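Local structure of PHD finger protein 3 (6IC9) at residues Asn12-Gly17 with Thr29-Val34; Ile75-Phe80 with Leu149-Arg154; Asp44-Ile49 with Ala107-Lys112. The protein reads the phosphorylated C-terminal domain of RNA polymerase II through its SPOC domain, the part described here, and regulates neuronal gene expression. One frame throughout, in Å; residues are numbered along the deposited sequence.

Contact 1: Asn12-Gly17 with Thr29-Val34; sequences NFIWKG and TKAYPV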
ATOM      1  N   ASN A  12       8.799 -11.225 -12.186  1.00 60.01           N
ATOM      2  CA  ASN A  12       9.518 -10.313 -11.311  1.00 58.51           C
ATOM      3  C   ASN A  12       8.565  -9.610 -10.319  1.00 51.80           C
ATOM      4  O   ASN A  12       8.854  -8.510  -9.839  1.00 52.34           O
ATOM      5  CB  ASN A  12      10.317  -9.278 -12.131  1.00 64.06           C
ATOM      6  CG  ASN A  12       9.449  -8.469 -13.112  1.00 69.70           C
ATOM      7  OD1 ASN A  12       9.244  -7.264 -12.919  1.00 71.06           O
ATOM      8  ND2 ASN A  12       8.973  -9.118 -14.185  1.00 67.16           N
ATOM      9  N   PHE A  13       7.441 -10.253 -10.004  1.00 47.03           N
ATOM     10  CA  PHE A  13       6.665  -9.822  -8.845  1.00 41.36           C
ATOM     11  C   PHE A  13       7.372 -10.249  -7.566  1.00 44.47           C
ATOM     12  O   PHE A  13       8.002 -11.314  -7.500  1.00 39.83           O
ATOM     13  CB  PHE A  13       5.229 -10.388  -8.880  1.00 37.25           C
ATOM     14  CG  PHE A  13       5.122 -11.918  -8.844  1.00 40.86           C
ATOM     15  CD1 PHE A  13       5.080 -12.598  -7.653  1.00 37.82           C
ATOM     16  CD2 PHE A  13       4.989 -12.642 -10.020  1.00 45.67           C
ATOM     17  CE1 PHE A  13       4.965 -13.989  -7.620  1.00 41.06           C
ATOM     18  CE2 PHE A  13       4.877 -14.027 -10.016  1.00 48.59           C
ATOM     19  CZ  PHE A  13       4.857 -14.707  -8.803  1.00 45.73           C
ATOM     20  N   ILE A  14       7.257  -9.417  -6.526  1.00 36.64           N
ATOM     21  CA  ILE A  14       7.928  -9.722  -5.265  1.00 33.28           C
ATOM     22  C   ILE A  14       7.030 -10.407  -4.223  1.00 40.51           C
ATOM     23  O   ILE A  14       7.545 -10.854  -3.179  1.00 39.00           O
ATOM     24  CB  ILE A  14       8.568  -8.445  -4.679  1.00 44.00           C
ATOM     25  CG1 ILE A  14       7.519  -7.357  -4.507  1.00 43.55           C
ATOM     26  CG2 ILE A  14       9.528  -7.878  -5.682  1.00 39.62           C
ATOM     27  CD1 ILE A  14       6.732  -7.456  -3.217  1.00 43.97           C
ATOM     28  N   TRP A  15       5.724 -10.502  -4.455  1.00 34.69           N
ATOM     29  CA  TRP A  15       4.824 -11.177  -3.515  1.00 31.82           C
ATOM     30  C   TRP A  15       3.510 -11.447  -4.230  1.00 32.47           C
ATOM     31  O   TRP A  15       3.109 -10.666  -5.093  1.00 32.72           O
ATOM     32  CB  TRP A  15       4.572 -10.310  -2.274  1.00 33.95           C
ATOM     33  CG  TRP A  15       3.459 -10.739  -1.344  1.00 32.16           C
ATOM     34  CD1 TRP A  15       3.559 -11.579  -0.258  1.00 34.43           C
ATOM     35  CD2 TRP A  15       2.072 -10.323  -1.401  1.00 25.33           C
ATOM     36  NE1 TRP A  15       2.342 -11.689   0.356  1.00 32.41           N
ATOM     37  CE2 TRP A  15       1.422 -10.908  -0.296  1.00 30.90           C
ATOM     38  CE3 TRP A  15       1.352  -9.452  -2.236  1.00 29.24           C
ATOM     39  CZ2 TRP A  15       0.057 -10.721  -0.038  1.00 33.53           C
ATOM     40  CZ3 TRP A  15      -0.043  -9.253  -1.971  1.00 29.13           C
ATOM     41  CH2 TRP A  15      -0.663  -9.900  -0.886  1.00 31.47           C
ATOM     42  N   LYS A  16       2.874 -12.573  -3.902  1.00 28.51           N
ATOM     43  CA  LYS A  16       1.556 -12.915  -4.451  1.00 31.19           C
ATOM     44  C   LYS A  16       0.707 -13.362  -3.286  1.00 28.49           C
ATOM     45  O   LYS A  16       1.135 -14.205  -2.484  1.00 31.41           O
ATOM     46  CB  LYS A  16       1.608 -14.047  -5.507  1.00 30.03           C
ATOM     47  CG  LYS A  16       0.254 -14.390  -6.135  1.00 36.89           C
ATOM     48  CD  LYS A  16       0.416 -15.728  -6.905  1.00 42.73           C
ATOM     49  CE  LYS A  16      -0.863 -16.244  -7.479  1.00 46.88           C
ATOM     50  NZ  LYS A  16      -0.690 -17.659  -8.016  1.00 46.11           N
ATOM     51  N   GLY A  17      -0.450 -12.759  -3.123  1.00 27.70           N
ATOM     52  CA  GLY A  17      -1.242 -13.098  -1.959  1.00 30.18           C
ATOM     53  C   GLY A  17      -2.569 -12.387  -2.049  1.00 30.39           C
ATOM     54  O   GLY A  17      -2.888 -11.801  -3.078  1.00 31.13           O
ATOM     55  N   THR A  29      -3.621 -10.914  -5.698  1.00 27.01           N
ATOM     56  CA  THR A  29      -2.902  -9.832  -6.343  1.00 25.12           C
ATOM     57  C   THR A  29      -1.416 -10.173  -6.329  1.00 28.89           C
ATOM     58  O   THR A  29      -0.940 -10.872  -5.447  1.00 29.05           O
ATOM     59  CB  THR A  29      -3.206  -8.496  -5.627  1.00 30.83           C
ATOM     60  OG1 THR A  29      -2.469  -7.446  -6.249  1.00 33.66           O
ATOM     61  CG2 THR A  29      -2.749  -8.570  -4.176  1.00 32.80           C
ATOM     62  N   LYS A  30      -0.665  -9.616  -7.285  1.00 32.53           N
ATOM     63  CA  LYS A  30       0.782  -9.671  -7.256  1.00 28.09           C
ATOM     64  C   LYS A  30       1.279  -8.254  -6.994  1.00 29.01           C
ATOM     65  O   LYS A  30       0.679  -7.301  -7.499  1.00 31.30           O
ATOM     66  CB  LYS A  30       1.330 -10.172  -8.592  1.00 29.72           C
ATOM     67  CG  LYS A  30       1.226 -11.731  -8.756  1.00 34.34           C
ATOM     68  CD  LYS A  30       1.475 -12.103 -10.236  1.00 38.92           C
ATOM     69  CE  LYS A  30       1.526 -13.650 -10.421  1.00 44.47           C
ATOM     70  NZ  LYS A  30       1.591 -14.019 -11.896  1.00 43.86           N
ATOM     71  N   ALA A  31       2.331  -8.130  -6.193  1.00 28.01           N
ATOM     72  CA  ALA A  31       2.980  -6.822  -5.925  1.00 29.53           C
ATOM     73  C   ALA A  31       4.270  -6.710  -6.724  1.00 28.78           C
ATOM     74  O   ALA A  31       5.060  -7.660  -6.765  1.00 32.78           O
ATOM     75  CB  ALA A  31       3.317  -6.682  -4.435  1.00 29.44           C
ATOM     76  N   TYR A  32       4.494  -5.542  -7.336  1.00 31.06           N
ATOM     77  CA  TYR A  32       5.689  -5.208  -8.090  1.00 29.43           C
ATOM     78  C   TYR A  32       6.344  -3.996  -7.458  1.00 29.39           C
ATOM     79  O   TYR A  32       5.644  -3.077  -7.013  1.00 27.07           O
ATOM     80  CB  TYR A  32       5.372  -4.863  -9.545  1.00 27.08           C
ATOM     81  CG  TYR A  32       4.798  -6.098 -10.260  1.00 31.34           C
ATOM     82  CD1 TYR A  32       3.455  -6.391 -10.197  1.00 33.74           C
ATOM     83  CD2 TYR A  32       5.650  -7.003 -10.927  1.00 36.99           C
ATOM     84  CE1 TYR A  32       2.940  -7.551 -10.820  1.00 35.82           C
ATOM     85  CE2 TYR A  32       5.149  -8.145 -11.536  1.00 40.32           C
ATOM     86  CZ  TYR A  32       3.806  -8.403 -11.487  1.00 40.09           C
ATOM     87  OH  TYR A  32       3.325  -9.537 -12.089  1.00 42.72           O
ATOM     88  N   PRO A  33       7.668  -3.927  -7.494  1.00 29.97           N
ATOM     89  CA  PRO A  33       8.361  -2.766  -6.899  1.00 32.71           C
ATOM     90  C   PRO A  33       8.103  -1.487  -7.654  1.00 30.50           C
ATOM     91  O   PRO A  33       7.957  -1.460  -8.883  1.00 32.44           O
ATOM     92  CB  PRO A  33       9.850  -3.157  -6.964  1.00 35.79           C
ATOM     93  CG  PRO A  33       9.923  -4.297  -7.852  1.00 38.74           C
ATOM     94  CD  PRO A  33       8.609  -5.019  -7.801  1.00 33.22           C
ATOM     95  N   VAL A  34       8.000  -0.406  -6.887  1.00 28.01           N
ATOM     96  CA  VAL A  34       7.841   0.927  -7.424  1.00 27.42           C
ATOM     97  C   VAL A  34       8.969   1.830  -6.935  1.00 31.03           C
ATOM     98  O   VAL A  34       9.652   2.480  -7.730  1.00 34.71           O
ATOM     99  CB  VAL A  34       6.464   1.532  -7.039  1.00 27.77           C
ATOM    100  CG1 VAL A  34       6.423   2.929  -7.540  1.00 27.76           C
ATOM    101  CG2 VAL A  34       5.265   0.731  -7.672  1.00 27.56           C
TER

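Contact 2: Ile75-Phe80 with Leu149-Arg154; sequences ICVVRF and LGLIIR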
ATOM      1  N   ILE A  75      11.269   3.032   3.850  1.00 33.24           N
ATOM      2  CA  ILE A  75       9.989   3.212   3.189  1.00 33.61           C
ATOM      3  C   ILE A  75      10.102   2.582   1.815  1.00 36.07           C
ATOM      4  O   ILE A  75      11.037   2.882   1.067  1.00 33.36           O
ATOM      5  CB  ILE A  75       9.594   4.689   3.075  1.00 35.31           C
ATOM      6  CG1 ILE A  75       9.384   5.309   4.459  1.00 35.97           C
ATOM      7  CG2 ILE A  75       8.286   4.780   2.280  1.00 37.14           C
ATOM      8  CD1 ILE A  75       9.334   6.753   4.376  1.00 38.92           C
ATOM      9  N   CYS A  76       9.174   1.700   1.480  1.00 32.64           N
ATOM     10  CA  CYS A  76       9.109   1.316   0.081  1.00 32.12           C
ATOM     11  C   CYS A  76       7.668   1.316  -0.415  1.00 32.23           C
ATOM     12  O   CYS A  76       6.702   1.366   0.344  1.00 30.20           O
ATOM     13  CB  CYS A  76       9.825   0.008  -0.182  1.00 42.61           C
ATOM     14  SG  CYS A  76       8.963  -1.471   0.228  1.00 44.65           S
ATOM     15  N   VAL A  77       7.549   1.365  -1.721  1.00 29.87           N
ATOM     16  CA  VAL A  77       6.265   1.559  -2.370  1.00 24.24           C
ATOM     17  C   VAL A  77       6.167   0.426  -3.372  1.00 28.61           C
ATOM     18  O   VAL A  77       7.136   0.174  -4.102  1.00 25.62           O
ATOM     19  CB  VAL A  77       6.165   2.932  -3.078  1.00 24.08           C
ATOM     20  CG1 VAL A  77       4.789   2.984  -3.757  1.00 25.78           C
ATOM     21  CG2 VAL A  77       6.318   4.126  -2.056  1.00 27.24           C
ATOM     22  N   VAL A  78       5.063  -0.332  -3.329  1.00 26.45           N
ATOM     23  CA  VAL A  78       4.814  -1.375  -4.319  1.00 26.27           C
ATOM     24  C   VAL A  78       3.529  -1.034  -5.055  1.00 24.45           C
ATOM     25  O   VAL A  78       2.746  -0.167  -4.635  1.00 25.80           O
ATOM     26  CB  VAL A  78       4.703  -2.790  -3.712  1.00 25.20           C
ATOM     27  CG1 VAL A  78       6.013  -3.177  -3.033  1.00 26.81           C
ATOM     28  CG2 VAL A  78       3.485  -2.894  -2.691  1.00 26.07           C
ATOM     29  N   ARG A  79       3.320  -1.705  -6.196  1.00 23.88           N
ATOM     30  CA  ARG A  79       2.067  -1.538  -6.921  1.00 26.66           C
ATOM     31  C   ARG A  79       1.434  -2.927  -7.042  1.00 26.90           C
ATOM     32  O   ARG A  79       2.148  -3.933  -7.176  1.00 27.98           O
ATOM     33  CB  ARG A  79       2.231  -0.920  -8.306  1.00 31.45           C
ATOM     34  CG  ARG A  79       2.990  -1.763  -9.297  1.00 31.81           C
ATOM     35  CD  ARG A  79       3.051  -1.034 -10.702  1.00 33.64           C
ATOM     36  NE  ARG A  79       4.027  -1.719 -11.544  1.00 33.08           N
ATOM     37  CZ  ARG A  79       3.750  -2.818 -12.210  1.00 39.15           C
ATOM     38  NH1 ARG A  79       2.502  -3.317 -12.179  1.00 32.71           N
ATOM     39  NH2 ARG A  79       4.708  -3.411 -12.896  1.00 39.17           N
ATOM     40  N   PHE A  80       0.123  -2.971  -6.881  1.00 25.27           N
ATOM     41  CA  PHE A  80      -0.639  -4.231  -6.891  1.00 24.58           C
ATOM     42  C   PHE A  80      -1.293  -4.400  -8.240  1.00 26.02           C
ATOM     43  O   PHE A  80      -1.784  -3.420  -8.813  1.00 27.44           O
ATOM     44  CB  PHE A  80      -1.711  -4.229  -5.781  1.00 25.70           C
ATOM     45  CG  PHE A  80      -1.115  -4.264  -4.394  1.00 26.41           C
ATOM     46  CD1 PHE A  80      -0.525  -5.425  -3.919  1.00 27.34           C
ATOM     47  CD2 PHE A  80      -1.164  -3.127  -3.566  1.00 26.31           C
ATOM     48  CE1 PHE A  80       0.052  -5.485  -2.607  1.00 26.43           C
ATOM     49  CE2 PHE A  80      -0.576  -3.148  -2.269  1.00 28.47           C
ATOM     50  CZ  PHE A  80       0.015  -4.366  -1.757  1.00 29.36           C
ATOM     51  N   LEU A 149      -1.633   1.186  -4.731  1.00 25.45           N
ATOM     52  CA  LEU A 149      -0.261   1.132  -4.271  1.00 23.98           C
ATOM     53  C   LEU A 149      -0.224   0.682  -2.821  1.00 26.75           C
ATOM     54  O   LEU A 149      -1.146   0.953  -2.060  1.00 26.40           O
ATOM     55  CB  LEU A 149       0.309   2.570  -4.379  1.00 27.48           C
ATOM     56  CG  LEU A 149       1.091   3.035  -5.620  1.00 38.73           C
ATOM     57  CD1 LEU A 149       0.560   2.580  -6.954  1.00 34.39           C
ATOM     58  CD2 LEU A 149       1.350   4.586  -5.567  1.00 31.62           C
ATOM     59  N   GLY A 150       0.872   0.053  -2.423  1.00 24.84           N
ATOM     60  CA  GLY A 150       1.150  -0.220  -1.027  1.00 24.61           C
ATOM     61  C   GLY A 150       2.332   0.637  -0.589  1.00 26.39           C
ATOM     62  O   GLY A 150       3.402   0.580  -1.187  1.00 26.95           O
ATOM     63  N   LEU A 151       2.127   1.391   0.478  1.00 21.68           N
ATOM     64  CA  LEU A 151       3.191   2.168   1.136  1.00 23.35           C
ATOM     65  C   LEU A 151       3.588   1.388   2.362  1.00 24.10           C
ATOM     66  O   LEU A 151       2.780   1.236   3.274  1.00 25.63           O
ATOM     67  CB  LEU A 151       2.644   3.554   1.503  1.00 27.03           C
ATOM     68  CG  LEU A 151       3.522   4.392   2.413  1.00 28.23           C
ATOM     69  CD1 LEU A 151       4.797   4.624   1.688  1.00 26.84           C
ATOM     70  CD2 LEU A 151       2.761   5.732   2.676  1.00 30.10           C
ATOM     71  N   ILE A 152       4.825   0.874   2.391  1.00 25.06           N
ATOM     72  CA  ILE A 152       5.248  -0.060   3.422  1.00 27.31           C
ATOM     73  C   ILE A 152       6.374   0.571   4.247  1.00 30.55           C
ATOM     74  O   ILE A 152       7.429   0.936   3.702  1.00 28.82           O
ATOM     75  CB  ILE A 152       5.704  -1.401   2.805  1.00 30.41           C
ATOM     76  CG1 ILE A 152       4.621  -1.875   1.806  1.00 30.24           C
ATOM     77  CG2 ILE A 152       5.928  -2.447   3.883  1.00 28.84           C
ATOM     78  CD1 ILE A 152       5.074  -3.093   1.003  1.00 29.87           C
ATOM     79  N   ILE A 153       6.137   0.708   5.545  0.57 29.54           N
ATOM     80  CA  ILE A 153       7.134   1.183   6.508  0.57 31.03           C
ATOM     81  C   ILE A 153       7.759  -0.029   7.184  0.57 33.33           C
ATOM     82  O   ILE A 153       7.071  -0.754   7.910  0.57 30.85           O
ATOM     83  CB  ILE A 153       6.495   2.092   7.573  0.57 30.24           C
ATOM     84  CG1 ILE A 153       5.541   3.099   6.922  0.57 29.59           C
ATOM     85  CG2 ILE A 153       7.593   2.761   8.453  0.57 32.02           C
ATOM     86  CD1 ILE A 153       6.224   3.971   5.868  0.57 30.53           C
ATOM     87  N   ARG A 154       9.065  -0.239   6.991  1.00 32.73           N
ATOM     88  CA  ARG A 154       9.761  -1.373   7.595  1.00 34.87           C
ATOM     89  C   ARG A 154      10.849  -0.928   8.581  1.00 36.33           C
ATOM     90  O   ARG A 154      11.410   0.163   8.486  1.00 38.26           O
ATOM     91  CB  ARG A 154      10.368  -2.238   6.495  1.00 40.19           C
ATOM     92  CG  ARG A 154       9.365  -2.342   5.302  1.00 46.40           C
ATOM     93  CD  ARG A 154      10.027  -2.662   3.958  1.00 49.06           C
ATOM     94  NE  ARG A 154      10.355  -4.060   4.008  1.00 40.62           N
ATOM     95  CZ  ARG A 154      11.075  -4.736   3.119  1.00 39.78           C
ATOM     96  NH1 ARG A 154      11.596  -4.167   2.035  1.00 37.02           N
ATOM     97  NH2 ARG A 154      11.248  -6.020   3.346  1.00 34.94           N
TER

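Contact 3: Asp44-Ile49 with Ala107-Lys112; sequences DLPDSI and AANNMK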
ATOM      1  N   ASP A  44       8.146 -10.807   4.349  1.00 36.83           N
ATOM      2  CA  ASP A  44       7.634  -9.833   5.296  1.00 36.27           C
ATOM      3  C   ASP A  44       6.146  -9.539   5.124  1.00 41.00           C
ATOM      4  O   ASP A  44       5.588  -8.796   5.934  1.00 42.07           O
ATOM      5  CB  ASP A  44       8.403  -8.511   5.125  1.00 35.11           C
ATOM      6  CG  ASP A  44       9.812  -8.552   5.722  1.00 41.61           C
ATOM      7  OD1 ASP A  44      10.135  -9.540   6.421  1.00 37.75           O
ATOM      8  OD2 ASP A  44      10.575  -7.576   5.485  1.00 34.51           O
ATOM      9  N   LEU A  45       5.513 -10.035   4.050  1.00 37.03           N
ATOM     10  CA  LEU A  45       4.081  -9.808   3.858  1.00 34.20           C
ATOM     11  C   LEU A  45       3.332 -11.101   4.137  1.00 38.17           C
ATOM     12  O   LEU A  45       3.802 -12.181   3.735  1.00 38.63           O
ATOM     13  CB  LEU A  45       3.783  -9.336   2.430  1.00 29.98           C
ATOM     14  CG  LEU A  45       4.329  -7.924   2.149  1.00 32.06           C
ATOM     15  CD1 LEU A  45       4.299  -7.669   0.688  1.00 32.31           C
ATOM     16  CD2 LEU A  45       3.565  -6.807   2.933  1.00 33.90           C
ATOM     17  N   PRO A  46       2.216 -11.031   4.864  1.00 35.35           N
ATOM     18  CA  PRO A  46       1.417 -12.241   5.130  1.00 34.09           C
ATOM     19  C   PRO A  46       0.803 -12.784   3.842  1.00 34.64           C
ATOM     20  O   PRO A  46       0.819 -12.136   2.784  1.00 32.07           O
ATOM     21  CB  PRO A  46       0.342 -11.756   6.103  1.00 35.03           C
ATOM     22  CG  PRO A  46       0.129 -10.265   5.672  1.00 34.27           C
ATOM     23  CD  PRO A  46       1.526  -9.779   5.251  1.00 37.77           C
ATOM     24  N   ASP A  47       0.246 -14.018   3.941  1.00 29.38           N
ATOM     25  CA  ASP A  47      -0.503 -14.592   2.816  1.00 31.56           C
ATOM     26  C   ASP A  47      -1.690 -13.715   2.404  1.00 26.50           C
ATOM     27  O   ASP A  47      -2.097 -13.715   1.243  1.00 29.25           O
ATOM     28  CB  ASP A  47      -1.058 -15.999   3.202  1.00 26.61           C
ATOM     29  CG  ASP A  47       0.001 -17.087   3.206  1.00 35.53           C
ATOM     30  OD1 ASP A  47       1.161 -16.825   2.868  1.00 36.25           O
ATOM     31  OD2 ASP A  47      -0.359 -18.242   3.550  1.00 38.98           O
ATOM     32  N   SER A  48      -2.347 -13.093   3.367  1.00 28.91           N
ATOM     33  CA  SER A  48      -3.529 -12.279   3.139  1.00 29.60           C
ATOM     34  C   SER A  48      -3.342 -11.015   3.946  1.00 33.98           C
ATOM     35  O   SER A  48      -3.216 -11.087   5.166  1.00 32.24           O
ATOM     36  CB  SER A  48      -4.811 -12.990   3.569  1.00 32.74           C
ATOM     37  OG  SER A  48      -5.896 -12.097   3.403  1.00 37.09           O
ATOM     38  N   ILE A  49      -3.257  -9.874   3.259  1.00 28.72           N
ATOM     39  CA  ILE A  49      -3.204  -8.575   3.919  1.00 28.85           C
ATOM     40  C   ILE A  49      -4.614  -8.197   4.323  1.00 29.70           C
ATOM     41  O   ILE A  49      -5.470  -8.008   3.450  1.00 28.03           O
ATOM     42  CB  ILE A  49      -2.632  -7.504   2.982  1.00 27.06           C
ATOM     43  CG1 ILE A  49      -1.215  -7.863   2.585  1.00 29.46           C
ATOM     44  CG2 ILE A  49      -2.765  -6.081   3.657  1.00 28.69           C
ATOM     45  CD1 ILE A  49      -0.658  -6.980   1.473  1.00 29.99           C
ATOM     46  N   ALA A 107      -3.441  -1.605   6.835  1.00 26.64           N
ATOM     47  CA  ALA A 107      -3.296  -3.038   7.094  1.00 28.80           C
ATOM     48  C   ALA A 107      -3.303  -3.297   8.597  1.00 31.63           C
ATOM     49  O   ALA A 107      -2.682  -2.565   9.379  1.00 29.87           O
ATOM     50  CB  ALA A 107      -1.985  -3.601   6.475  1.00 26.41           C
ATOM     51  N   ALA A 108      -3.991  -4.369   9.009  1.00 29.67           N
ATOM     52  CA  ALA A 108      -4.145  -4.637  10.435  1.00 34.23           C
ATOM     53  C   ALA A 108      -3.399  -5.886  10.933  1.00 39.33           C
ATOM     54  O   ALA A 108      -3.458  -6.174  12.132  1.00 38.95           O
ATOM     55  CB  ALA A 108      -5.635  -4.769  10.776  1.00 37.16           C
ATOM     56  N   ASN A 109      -2.739  -6.644  10.073  1.00 33.59           N
ATOM     57  CA  ASN A 109      -2.093  -7.909  10.468  1.00 37.34           C
ATOM     58  C   ASN A 109      -0.647  -7.930  10.005  1.00 41.79           C
ATOM     59  O   ASN A 109      -0.164  -8.897   9.407  1.00 43.93           O
ATOM     60  CB  ASN A 109      -2.846  -9.141   9.927  1.00 38.59           C
ATOM     61  CG  ASN A 109      -2.776  -9.249   8.395  1.00 39.44           C
ATOM     62  OD1 ASN A 109      -2.726  -8.215   7.695  1.00 34.39           O
ATOM     63  ND2 ASN A 109      -2.767 -10.497   7.872  1.00 32.17           N
ATOM     64  N   ASN A 110       0.080  -6.852  10.291  1.00 33.19           N
ATOM     65  CA  ASN A 110       1.444  -6.730   9.785  1.00 39.18           C
ATOM     66  C   ASN A 110       2.363  -7.793  10.380  1.00 37.34           C
ATOM     67  O   ASN A 110       2.218  -8.210  11.529  1.00 39.13           O
ATOM     68  CB  ASN A 110       2.008  -5.337  10.114  1.00 38.64           C
ATOM     69  CG  ASN A 110       1.242  -4.232   9.394  1.00 36.32           C
ATOM     70  OD1 ASN A 110       0.717  -4.484   8.302  1.00 39.09           O
ATOM     71  ND2 ASN A 110       1.140  -3.023  10.004  1.00 34.02           N
ATOM     72  N   MET A 111       3.364  -8.171   9.609  1.00 37.38           N
ATOM     73  CA  MET A 111       4.352  -9.043  10.213  1.00 44.73           C
ATOM     74  C   MET A 111       5.391  -8.220  10.961  1.00 44.00           C
ATOM     75  O   MET A 111       5.425  -6.978  10.893  1.00 39.04           O
ATOM     76  CB  MET A 111       4.973  -9.948   9.153  1.00 39.48           C
ATOM     77  CG  MET A 111       4.047 -11.187   8.975  1.00 48.19           C
ATOM     78  SD  MET A 111       4.405 -12.203   7.572  1.00 61.44           S
ATOM     79  CE  MET A 111       5.875 -13.098   8.126  1.00 51.99           C
ATOM     80  N   LYS A 112       6.254  -8.952  11.672  1.00 42.68           N
ATOM     81  CA  LYS A 112       7.163  -8.353  12.643  1.00 41.91           C
ATOM     82  C   LYS A 112       7.988  -7.222  12.036  1.00 42.54           C
ATOM     83  O   LYS A 112       8.195  -6.186  12.673  1.00 45.05           O
ATOM     84  CB  LYS A 112       8.060  -9.467  13.205  1.00 49.80           C
ATOM     85  CG  LYS A 112       9.083  -9.045  14.240  1.00 57.66           C
ATOM     86  CD  LYS A 112      10.092 -10.179  14.512  1.00 61.38           C
ATOM     87  CE  LYS A 112      11.108  -9.784  15.590  1.00 68.59           C
ATOM     88  NZ  LYS A 112      11.903  -8.554  15.233  1.00 70.84           N
TER
HETATM   89  O   HOH W   1       3.353  -7.457   7.041  1.00 36.96           O

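Contact 1: Asn12-Gly17 with Thr29-Val34
Phe-13 holds CG between its backbone N and carbonyl carbon (chi1 62°), while Lys-30 sets CG anti to its own carbonyl carbon (chi1 -79°) and runs extended from there, so that the lysine's aliphatic chain is laid across one face of the phenyl ring. Lys-30 CD sits over the ring toward its rim, and CE makes a CH-pi contact 3.8 Å from the centroid of the Phe-13 ring. A lysine suits this partly exposed place because its methylenes can pack on an aromatic face while the ammonium end goes on past it. Phe-13 is in turn the donor to a second ring: its CB lies over a face of Tyr-32, offset toward the rim and 3.5 Å from Tyr-32 CE2. The backbones beneath belong to the beta hairpin of strands 15-21 and 25-35 in the SPOC domain, running antiparallel at 159°. Gly-17 and Thr-29 form a hydrogen-bonded pair, with Gly-17 N to Thr-29 O at 3.0 Å and Thr-29 N to Gly-17 O at 2.9 Å. Ile-14 N donates to Ala-31 O at 2.8 Å, which ties the N-terminal end of the segment to strand 25-35. On the sheet face opposite Lys-30, the small Ala-31 CB and Thr-29 CG2 meet the edge of the Trp-15 indole, the latter 3.6 Å from Trp-15 CZ3. Gly-17 N lies over one face of that indole; a side chain on Gly-17 would collide with the ring, which explains the glycine. Both polar groups on this buried face are satisfied, Trp-15 NE1 by Pro-46 O and Thr-29 OG1 by Thr-81 O. Ile-14 reaches CD1 to Ala-31 CB and slides CG2 past Pro-33 CD, 3.7 Å away.

Contact 2: Ile75-Phe80 with Leu149-Arg154
Cys-76 and Val-78 face Ile-152 and Gly-150 as antiparallel hydrogen-bonded pairs, in strands that run at 158° with axes 4.5 Å apart, and four backbone bonds join them. On the face carrying Ile-75, Val-77, Leu-149 and Leu-151, aliphatic branches meet across the strands. Ile-75 CG2, placed anti to the backbone N, touches Leu-151 CD1 at 3.5 Å. Val-77 uses both branches: CG1 turns to Leu-149 CG and CG2 to Leu-151 CD1, each 4.1 Å away. A valine suits this place, since each of its two methyls finds a leucine of the partner strand. These two strands, 73-82 and 147-155, are neighbours in the seven-stranded sheet, whose first and last strands also pair, as in the distorted beta-barrel of SPOC domains; strands 25-35 and 114-122 flank them. Leu-132 packs on Val-77 and Leu-151, helping to bury this face. On the other face, Ile-152 CD1 crosses to Val-78 CG2 at 4.0 Å, and Leu-41 of helix 41-44 packs on both residues. The Phe-80 ring swings back to bring CE2 within 3.5 Å of Gly-150 N. A CB on Gly-150 would clash with that ring and crowd Val-78 CG2, which accounts for a glycine in the middle of a strand. Farther along, Cys-76 SG rests 4.1 Å from Arg-154 CD, where the arginine chain bends (chi3 76°); its buried guanidinium is engaged through NH2 by a salt bridge to Asp-44 and a hydrogen bond to Glu-39 O.

Contact 3: Asp44-Ile49 with Ala107-Lys112
The loop between strands 104-107 and 114-122 of the SPOC domain packs here against the connection from helix 41-44 into strand 48-55. Asn-109 makes the direct polar link: its ND2 donates to Ser-48 O at 2.8 Å, with an N-H...O angle of 160° and the acceptor near the amide plane. Asn-109 OD1 accepts from Gln-50 N, so one carboxamide grips both a carbonyl and an N-H of the strand, a task suited to its paired donor and acceptor. An alanine here would remove the carboxamide and would probably leave Ser-48 O and Gln-50 N without these partners, with the loop held to strand 48-55 by fewer bonds. Pro-46 CG lies 3.6 Å from Asn-109 ND2, a compact ring against the amide. Met-111, extended through chi2 (168°), carries SD to 3.7 Å from Pro-46 N, while CB meets Asp-44 O. A water donates to Asp-44 O at 2.8 Å and accepts from Met-111 N at 2.7 Å, bridging the two backbones. Where strand 48-55 begins and strand 104-107 finishes, Ile-49 CG2 touches Ala-107 CB at 3.8 Å. Beyond the contact, Ile-49 packs on Trp-15 of strand 15-21, and Met-117 of strand 114-122 touches both Ile-49 and Ala-107.

In the fold
All three contacts reach the seven-stranded sheet, contact 3 mostly through the loops at its margin. Contacts 1 and 2, with centres about 10 Å apart, share the border between strands 25-35 and 73-82, where Tyr-32 O lies 2.8 Å from Arg-79 N. Contacts 1 and 3 meet at the indole: Trp-15 NE1 is 2.9 Å from Pro-46 O, next to the pairing of strands 15-21 and 48-55. Contacts 2 and 3, about 12 Å apart between centres, are joined by the salt bridge of Arg-154 NH2 to Asp-44 OD2 at 2.7 Å. The bound polymerase peptide reaches contact 3, where one of its aromatic side chains packs on Ala-108.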